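Glucuronoarabinoxylan endo-1,4-beta-xylanase (Clostridium papyrosolvens, PDB 4FMV) cleaves internal beta-1,4 linkages in the backbone of xylan, this chain being the catalytic part of a longer family 30 glycoside hydrolase. Local coordinates at residues M246-H251 with N310-A315; I324-T329 with A374-Q379. All blocks are in the same frame, centred on the assembly; numbering follows the deposited sequence.

Interaction 1 (M246-H251 with N310-A315)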
loop_
_atom_site.group_PDB
_atom_site.type_symbol
_atom_site.label_atom_id
_atom_site.label_comp_id
_atom_site.label_asym_id
_atom_site.label_seq_id
_atom_site.Cartn_x
_atom_site.Cartn_y
_atom_site.Cartn_z
ATOM N N MET A 246 1.169 -13.782 -3.272
ATOM C CA MET A 246 1.058 -12.322 -3.383
ATOM C C MET A 246 -0.297 -11.914 -3.953
ATOM O O MET A 246 -0.922 -11.004 -3.431
ATOM C CB MET A 246 2.202 -11.724 -4.214
ATOM C CG MET A 246 2.082 -10.228 -4.478
ATOM S SD MET A 246 3.450 -9.582 -5.483
ATOM C CE MET A 246 2.896 -7.890 -5.722
ATOM N N SER A 247 -0.748 -12.604 -5.002
ATOM C CA SER A 247 -2.086 -12.369 -5.577
ATOM C C SER A 247 -3.121 -12.474 -4.472
ATOM O O SER A 247 -3.929 -11.570 -4.275
ATOM C CB SER A 247 -2.409 -13.408 -6.660
ATOM O OG SER A 247 -1.602 -13.237 -7.832
ATOM N N LYS A 248 -3.093 -13.598 -3.752
ATOM C CA LYS A 248 -4.087 -13.871 -2.721
ATOM C C LYS A 248 -4.062 -12.854 -1.570
ATOM O O LYS A 248 -5.103 -12.432 -1.097
ATOM C CB LYS A 248 -3.934 -15.292 -2.195
ATOM C CG LYS A 248 -4.687 -15.541 -0.868
ATOM C CD LYS A 248 -5.998 -16.256 -1.039
ATOM C CE LYS A 248 -6.316 -17.112 0.206
ATOM N NZ LYS A 248 -6.264 -16.379 1.520
ATOM N N GLU A 249 -2.882 -12.466 -1.103
ATOM C CA GLU A 249 -2.808 -11.477 -0.027
ATOM C C GLU A 249 -3.384 -10.104 -0.402
ATOM O O GLU A 249 -4.049 -9.443 0.413
ATOM C CB GLU A 249 -1.371 -11.307 0.452
ATOM C CG GLU A 249 -1.267 -10.356 1.634
ATOM C CD GLU A 249 0.119 -10.375 2.217
ATOM O OE1 GLU A 249 0.488 -11.373 2.866
ATOM O OE2 GLU A 249 0.845 -9.405 2.008
ATOM N N ILE A 250 -3.152 -9.656 -1.629
ATOM C CA ILE A 250 -3.752 -8.383 -2.017
ATOM C C ILE A 250 -5.275 -8.503 -2.016
ATOM O O ILE A 250 -5.976 -7.620 -1.529
ATOM C CB ILE A 250 -3.239 -7.869 -3.382
ATOM C CG1 ILE A 250 -1.712 -7.732 -3.356
ATOM C CG2 ILE A 250 -3.878 -6.526 -3.706
ATOM C CD1 ILE A 250 -1.072 -7.475 -4.757
ATOM N N HIS A 251 -5.778 -9.614 -2.540
ATOM C CA HIS A 251 -7.206 -9.919 -2.456
ATOM C C HIS A 251 -7.688 -9.846 -1.011
ATOM O O HIS A 251 -8.702 -9.203 -0.720
ATOM C CB HIS A 251 -7.480 -11.310 -3.051
ATOM C CG HIS A 251 -8.815 -11.877 -2.683
ATOM N ND1 HIS A 251 -9.902 -11.830 -3.531
ATOM C CD2 HIS A 251 -9.236 -12.511 -1.563
ATOM C CE1 HIS A 251 -10.936 -12.413 -2.946
ATOM N NE2 HIS A 251 -10.562 -12.834 -1.752
ATOM N N ASN A 310 -10.173 -22.667 -4.227
ATOM C CA ASN A 310 -8.976 -22.010 -4.740
ATOM C C ASN A 310 -9.277 -20.918 -5.767
ATOM O O ASN A 310 -8.401 -20.504 -6.510
ATOM C CB ASN A 310 -8.014 -23.042 -5.339
ATOM C CG ASN A 310 -7.405 -23.964 -4.290
ATOM O OD1 ASN A 310 -7.048 -23.533 -3.187
ATOM N ND2 ASN A 310 -7.264 -25.238 -4.640
ATOM N N VAL A 311 -10.499 -20.395 -5.747
ATOM C CA VAL A 311 -10.842 -19.250 -6.583
ATOM C C VAL A 311 -11.222 -18.090 -5.679
ATOM O O VAL A 311 -12.061 -18.227 -4.793
ATOM C CB VAL A 311 -11.983 -19.570 -7.538
ATOM C CG1 VAL A 311 -12.398 -18.313 -8.345
ATOM C CG2 VAL A 311 -11.583 -20.755 -8.457
ATOM N N TYR A 312 -10.592 -16.951 -5.903
ATOM C CA TYR A 312 -10.803 -15.771 -5.067
ATOM C C TYR A 312 -11.153 -14.596 -5.963
ATOM O O TYR A 312 -10.455 -14.333 -6.940
ATOM C CB TYR A 312 -9.534 -15.497 -4.261
ATOM C CG TYR A 312 -9.168 -16.688 -3.409
ATOM C CD1 TYR A 312 -9.821 -16.917 -2.197
ATOM C CD2 TYR A 312 -8.205 -17.605 -3.828
ATOM C CE1 TYR A 312 -9.522 -18.017 -1.423
ATOM C CE2 TYR A 312 -7.883 -18.699 -3.055
ATOM C CZ TYR A 312 -8.550 -18.901 -1.853
ATOM O OH TYR A 312 -8.264 -19.999 -1.078
ATOM N N VAL A 313 -12.240 -13.903 -5.656
ATOM C CA VAL A 313 -12.714 -12.857 -6.554
ATOM C C VAL A 313 -13.059 -11.578 -5.810
ATOM O O VAL A 313 -13.679 -11.623 -4.750
ATOM C CB VAL A 313 -13.958 -13.335 -7.376
ATOM C CG1 VAL A 313 -14.533 -12.192 -8.219
ATOM C CG2 VAL A 313 -13.590 -14.522 -8.259
ATOM N N SER A 314 -12.648 -10.437 -6.356
ATOM C CA SER A 314 -13.109 -9.144 -5.845
ATOM C C SER A 314 -13.535 -8.301 -7.024
ATOM O O SER A 314 -13.244 -8.658 -8.152
ATOM C CB SER A 314 -12.026 -8.437 -5.019
ATOM O OG SER A 314 -10.783 -8.338 -5.705
ATOM N N ALA A 315 -14.239 -7.202 -6.771
ATOM C CA ALA A 315 -14.761 -6.365 -7.851
ATOM C C ALA A 315 -14.794 -4.888 -7.446
ATOM O O ALA A 315 -14.867 -4.572 -6.267
ATOM C CB ALA A 315 -16.158 -6.853 -8.274
HETATM O O HOH W 1 -9.317 -10.440 -6.032
#
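Tyr-312 reaches from its strand to both His-251 and Lys-248; its root lies against His-251 and its ring against Lys-248. Its CB sits over the middle of the His-251 ring, 3.7 Å from the ring centroid, as a CH-pi contact. CG lies anti to the carbonyl carbon (chi1 -58°), and from there the phenol ring turns one edge toward the same imidazole face, an edge-to-face pair with planes at 62°. CD1 is the ring atom nearest to His-251 NE2. Over one face of the phenol ring lies Lys-248, with CD centred 3.6 Å above the plane. Farther out, Tyr-312 CZ is 3.5 Å from Lys-248 CE, and that same methylene also touches OH. This is where a helix of the (beta/alpha)8 barrel, between its seventh and eighth strands, meets the side beta-domain of the GH30 fold. The Lys-248 chain bends at chi2 and chi4; its NZ pairs with Asp-252, and its cation-pi attraction to Tyr-312 is weak at best. His-251 CE1 comes 3.4 Å from Val-313 N. On the imidazole edge a water lies in the ring plane, 2.9 Å from His-251 ND1 and 2.6 Å from Ser-314 OG, a hydroxyl also bonded to Tyr-316 OH.

Interaction 2 (I324-T329 with A374-Q379)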
loop_
_atom_site.group_PDB
_atom_site.type_symbol
_atom_site.label_atom_id
_atom_site.label_comp_id
_atom_site.label_asym_id
_atom_site.label_seq_id
_atom_site.Cartn_x
_atom_site.Cartn_y
_atom_site.Cartn_z
ATOM N N ILE A 324 -13.164 -6.659 -12.330
ATOM C CA ILE A 324 -13.223 -7.927 -11.587
ATOM C C ILE A 324 -11.840 -8.559 -11.621
ATOM O O ILE A 324 -11.253 -8.745 -12.694
ATOM C CB ILE A 324 -14.218 -8.927 -12.210
ATOM C CG1 ILE A 324 -15.633 -8.350 -12.206
ATOM C CG2 ILE A 324 -14.180 -10.277 -11.475
ATOM C CD1 ILE A 324 -16.573 -9.029 -13.199
ATOM N N VAL A 325 -11.312 -8.861 -10.439
ATOM C CA VAL A 325 -10.031 -9.531 -10.303
ATOM C C VAL A 325 -10.304 -10.924 -9.767
ATOM O O VAL A 325 -10.848 -11.095 -8.654
ATOM C CB VAL A 325 -9.086 -8.762 -9.350
ATOM C CG1 VAL A 325 -7.765 -9.528 -9.129
ATOM C CG2 VAL A 325 -8.827 -7.350 -9.886
ATOM N N ALA A 326 -9.945 -11.920 -10.568
ATOM C CA ALA A 326 -10.218 -13.319 -10.228
ATOM C C ALA A 326 -8.930 -14.124 -10.215
ATOM O O ALA A 326 -8.215 -14.193 -11.218
ATOM C CB ALA A 326 -11.223 -13.914 -11.201
ATOM N N ILE A 327 -8.637 -14.721 -9.064
ATOM C CA ILE A 327 -7.411 -15.472 -8.852
ATOM C C ILE A 327 -7.740 -16.956 -8.785
ATOM O O ILE A 327 -8.642 -17.340 -8.062
ATOM C CB ILE A 327 -6.743 -15.066 -7.520
ATOM C CG1 ILE A 327 -6.419 -13.566 -7.513
ATOM C CG2 ILE A 327 -5.476 -15.911 -7.272
ATOM C CD1 ILE A 327 -6.285 -12.950 -6.132
ATOM N N ASN A 328 -7.047 -17.785 -9.569
ATOM C CA ASN A 328 -7.201 -19.238 -9.444
ATOM C C ASN A 328 -5.887 -19.857 -8.968
ATOM O O ASN A 328 -4.947 -19.976 -9.753
ATOM C CB ASN A 328 -7.617 -19.839 -10.795
ATOM C CG ASN A 328 -7.605 -21.360 -10.797
ATOM O OD1 ASN A 328 -7.665 -21.999 -9.741
ATOM N ND2 ASN A 328 -7.544 -21.952 -11.996
ATOM N N THR A 329 -5.839 -20.291 -7.706
ATOM C CA THR A 329 -4.602 -20.836 -7.128
ATOM C C THR A 329 -4.518 -22.338 -7.362
ATOM O O THR A 329 -3.538 -22.986 -6.970
ATOM C CB THR A 329 -4.482 -20.573 -5.599
ATOM O OG1 THR A 329 -5.503 -21.303 -4.899
ATOM C CG2 THR A 329 -4.635 -19.096 -5.276
ATOM N N ALA A 374 -15.796 -17.142 -18.109
ATOM C CA ALA A 374 -14.397 -17.081 -18.493
ATOM C C ALA A 374 -13.652 -18.313 -18.003
ATOM O O ALA A 374 -14.047 -18.931 -17.021
ATOM C CB ALA A 374 -13.755 -15.797 -17.938
ATOM N N GLN A 375 -12.595 -18.676 -18.717
ATOM C CA GLN A 375 -11.627 -19.656 -18.237
ATOM C C GLN A 375 -10.597 -18.947 -17.369
ATOM O O GLN A 375 -9.998 -17.977 -17.799
ATOM C CB GLN A 375 -10.895 -20.290 -19.419
ATOM C CG GLN A 375 -11.784 -21.168 -20.283
ATOM C CD GLN A 375 -12.257 -22.393 -19.532
ATOM O OE1 GLN A 375 -13.453 -22.545 -19.267
ATOM N NE2 GLN A 375 -11.313 -23.272 -19.165
ATOM N N LEU A 376 -10.389 -19.429 -16.151
ATOM C CA LEU A 376 -9.300 -18.925 -15.313
ATOM C C LEU A 376 -8.162 -19.950 -15.334
ATOM O O LEU A 376 -8.323 -21.067 -14.827
ATOM C CB LEU A 376 -9.777 -18.716 -13.874
ATOM C CG LEU A 376 -11.048 -17.896 -13.661
ATOM C CD1 LEU A 376 -11.401 -17.857 -12.170
ATOM C CD2 LEU A 376 -10.880 -16.483 -14.249
ATOM N N PRO A 377 -7.016 -19.591 -15.939
ATOM C CA PRO A 377 -5.907 -20.546 -16.020
ATOM C C PRO A 377 -5.428 -21.010 -14.636
ATOM O O PRO A 377 -5.637 -20.306 -13.634
ATOM C CB PRO A 377 -4.814 -19.748 -16.732
ATOM C CG PRO A 377 -5.581 -18.733 -17.571
ATOM C CD PRO A 377 -6.728 -18.339 -16.673
ATOM N N ALA A 378 -4.805 -22.186 -14.587
ATOM C CA ALA A 378 -4.192 -22.686 -13.359
ATOM C C ALA A 378 -3.246 -21.643 -12.802
ATOM O O ALA A 378 -2.535 -21.000 -13.556
ATOM C CB ALA A 378 -3.425 -23.996 -13.627
ATOM N N GLN A 379 -3.252 -21.471 -11.484
ATOM C CA GLN A 379 -2.301 -20.600 -10.805
ATOM C C GLN A 379 -2.098 -19.249 -11.530
ATOM O O GLN A 379 -1.000 -18.905 -11.960
ATOM C CB GLN A 379 -0.976 -21.355 -10.603
ATOM C CG GLN A 379 -1.122 -22.574 -9.687
ATOM C CD GLN A 379 0.146 -23.419 -9.613
ATOM O OE1 GLN A 379 0.629 -23.932 -10.624
ATOM N NE2 GLN A 379 0.703 -23.544 -8.412
HETATM O O HOH W 2 -1.023 -22.290 -6.032
#
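Asn-328 turns its amide to the backbone carbonyls of Leu-376 and Pro-377, and this residue has the most surface buried. Its CG stands anti to the backbone N (chi1 172°), which carries ND2 among the carbonyls of the other chain segment. The bond from Asn-328 ND2 to Leu-376 O is 3.1 Å long and moderately bent at 145°; the donor stands above the carbonyl plane. A second one, to Pro-377 O at 3.0 Å, is weak. ND2 also bonds Ala-332 O while OD1 takes the N-H of Gly-330, so the buried amide is held at both ends and its rotation is fixed. Leu-376 contributes the apolar half: its CB packs 3.9 Å from Asn-328 CB, and both its methyls rest on Ala-326 CB, CD2 at 4.0 Å. Gln-379 works at the margin. Its CG lies 3.7 Å from Thr-329 O, and beyond CG the chain runs extended to a water that accepts from NE2 and donates to that Thr-329 O. Leu-376 also rests on Phe-384 of the strand that follows, and residues 377-379 form the turn leading there, a crossing from one sheet to the other of the beta-sandwich side domain that accompanies GH30 barrels.

From the N terminus, the first segment in contact is on helix 240-255, after seven barrel strands. Interaction 1 closes a loop of 58 residues that takes in the last barrel strand, helix 282-291 and strand 299-303 before returning on strand 311-318. A tight turn then leads into strand 321-328, where interaction 2 opens; its loop of 44 residues holds three whole strands, the start of a fourth and no helix. The loops neither nest nor cross but follow in series, centres about 9 Å apart. Antiparallel pairing joins them, with Tyr-312 O probably accepting from Ile-327 N, while Ile-327 packs on Ser-247. Interaction 1 thus ties barrel to side domain, interaction 2 layers within that domain.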